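Local structure of P450 epoxidase (Sorangium cellulosum, 1Q5D) at residues A[268-271]-A[275-278]. The protein belongs to the cytochrome P450 family of haem proteins and carries an iron protoporphyrin IX group in its helix-rich fold. Residues are numbered along the deposited sequence; the frame is centred on the assembly and turned at random.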
ATOM      1  N   LEU A 268      -1.921  12.656 -10.932  1.00 32.95           N
ATOM      2  CA  LEU A 268      -1.880  13.981 -10.316  1.00 32.57           C
ATOM      3  C   LEU A 268      -0.518  14.644 -10.516  1.00 33.39           C
ATOM      4  O   LEU A 268      -0.428  15.806 -10.936  1.00 33.19           O
ATOM      5  CB  LEU A 268      -2.198  13.891  -8.816  1.00 33.10           C
ATOM      6  CG  LEU A 268      -2.065  15.205  -8.042  1.00 34.08           C
ATOM      7  CD1 LEU A 268      -2.794  16.346  -8.771  1.00 35.22           C
ATOM      8  CD2 LEU A 268      -2.609  15.053  -6.621  1.00 34.07           C
ATOM      9  N   ASN A 269       0.540  13.910 -10.200  1.00 33.08           N
ATOM     10  CA  ASN A 269       1.878  14.458 -10.266  1.00 33.44           C
ATOM     11  C   ASN A 269       2.360  14.728 -11.681  1.00 33.81           C
ATOM     12  O   ASN A 269       3.164  15.625 -11.887  1.00 34.76           O
ATOM     13  CB  ASN A 269       2.873  13.580  -9.502  1.00 33.27           C
ATOM     14  CG  ASN A 269       2.894  13.897  -8.026  1.00 33.63           C
ATOM     15  OD1 ASN A 269       3.519  14.866  -7.591  1.00 34.40           O
ATOM     16  ND2 ASN A 269       2.218  13.076  -7.244  1.00 33.12           N
ATOM     17  N   LEU A 270       1.851  13.977 -12.650  1.00 34.74           N
ATOM     18  CA  LEU A 270       2.206  14.210 -14.049  1.00 36.48           C
ATOM     19  C   LEU A 270       1.414  15.382 -14.627  1.00 38.09           C
ATOM     20  O   LEU A 270       1.919  16.113 -15.473  1.00 39.05           O
ATOM     21  CB  LEU A 270       2.013  12.938 -14.889  1.00 35.46           C
ATOM     22  CG  LEU A 270       3.055  11.857 -14.615  1.00 35.32           C
ATOM     23  CD1 LEU A 270       2.717  10.523 -15.326  1.00 35.39           C
ATOM     24  CD2 LEU A 270       4.470  12.326 -14.973  1.00 35.63           C
ATOM     25  N   LEU A 271       0.177  15.575 -14.165  1.00 39.24           N
ATOM     26  CA  LEU A 271      -0.574  16.786 -14.513  1.00 39.54           C
ATOM     27  C   LEU A 271       0.078  18.028 -13.901  1.00 40.79           C
ATOM     28  O   LEU A 271       0.096  19.091 -14.526  1.00 41.45           O
ATOM     29  CB  LEU A 271      -2.022  16.690 -14.049  1.00 38.38           C
ATOM     30  CG  LEU A 271      -2.880  15.605 -14.700  1.00 37.77           C
ATOM     31  CD1 LEU A 271      -4.256  15.581 -14.078  1.00 36.23           C
ATOM     32  CD2 LEU A 271      -2.973  15.807 -16.213  1.00 36.69           C
ATOM     33  N   GLU A 275       6.758  19.334 -17.299  1.00 46.05           N
ATOM     34  CA  GLU A 275       8.086  18.900 -17.715  1.00 46.71           C
ATOM     35  C   GLU A 275       8.230  17.387 -17.559  1.00 45.13           C
ATOM     36  O   GLU A 275       8.766  16.711 -18.441  1.00 43.77           O
ATOM     37  CB  GLU A 275       9.191  19.635 -16.956  1.00 49.15           C
ATOM     38  CG  GLU A 275       8.831  20.065 -15.544  1.00 52.25           C
ATOM     39  CD  GLU A 275       9.964  20.818 -14.867  1.00 54.19           C
ATOM     40  OE1 GLU A 275      10.501  21.770 -15.486  1.00 54.80           O
ATOM     41  OE2 GLU A 275      10.325  20.455 -13.719  1.00 55.35           O
ATOM     42  N   ALA A 276       7.742  16.859 -16.438  1.00 43.15           N
ATOM     43  CA  ALA A 276       7.802  15.422 -16.199  1.00 41.96           C
ATOM     44  C   ALA A 276       6.986  14.687 -17.263  1.00 41.65           C
ATOM     45  O   ALA A 276       7.479  13.757 -17.901  1.00 42.04           O
ATOM     46  CB  ALA A 276       7.307  15.090 -14.798  1.00 41.39           C
ATOM     47  N   LEU A 277       5.750  15.122 -17.469  1.00 41.65           N
ATOM     48  CA  LEU A 277       4.887  14.496 -18.468  1.00 43.05           C
ATOM     49  C   LEU A 277       5.567  14.475 -19.840  1.00 44.52           C
ATOM     50  O   LEU A 277       5.548  13.460 -20.534  1.00 44.13           O
ATOM     51  CB  LEU A 277       3.552  15.226 -18.549  1.00 42.41           C
ATOM     52  CG  LEU A 277       2.516  14.680 -19.527  1.00 42.60           C
ATOM     53  CD1 LEU A 277       2.353  13.161 -19.374  1.00 42.36           C
ATOM     54  CD2 LEU A 277       1.191  15.409 -19.322  1.00 42.09           C
ATOM     55  N   GLU A 278       6.196  15.593 -20.193  1.00 45.75           N
ATOM     56  CA  GLU A 278       6.817  15.759 -21.500  1.00 48.08           C
ATOM     57  C   GLU A 278       7.959  14.780 -21.714  1.00 47.93           C
ATOM     58  O   GLU A 278       8.170  14.307 -22.832  1.00 48.21           O
ATOM     59  CB  GLU A 278       7.305  17.198 -21.683  1.00 50.00           C
ATOM     60  CG  GLU A 278       6.201  18.185 -22.036  1.00 52.58           C
ATOM     61  CD  GLU A 278       5.467  17.825 -23.317  1.00 54.53           C
ATOM     62  OE1 GLU A 278       4.663  16.864 -23.310  1.00 55.84           O
ATOM     63  OE2 GLU A 278       5.683  18.509 -24.339  1.00 55.61           O
TER
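L270 reaches across to A276 with one branch of its side chain, CD2 lying 4.0 Å from CB of A276. CG of L270 stands anti to its own carbonyl carbon and beside the backbone N (chi1 -72°), and from there CD2 extends to the methyl of A276. The same CD2 also sits 4.0 Å from the backbone N of L277, so the tip of the leucine packs against side chain and main chain of the second helix together. The other meeting is of hydrocarbon with main-chain oxygen: CB of L277 lies 3.6 Å from O of L270, and CD2 of L277 comes within 4.0 Å of that oxygen. No hydrogen bond joins 268-271 to 275-278; they meet by van der Waals contact alone, with CA of L270 and CA of L277 5.2 Å apart. Around this apolar join, F383 of helix 368-385 touches L270, L271 and L277, while A276 meets F346 and V348 in a loop. The contact closes a sharp corner between two consecutive helices, where helix 257-272 gives way to helix 274-282 after a single residue, consistent with the step from the long central helix to the next one in the cytochrome P450 fold.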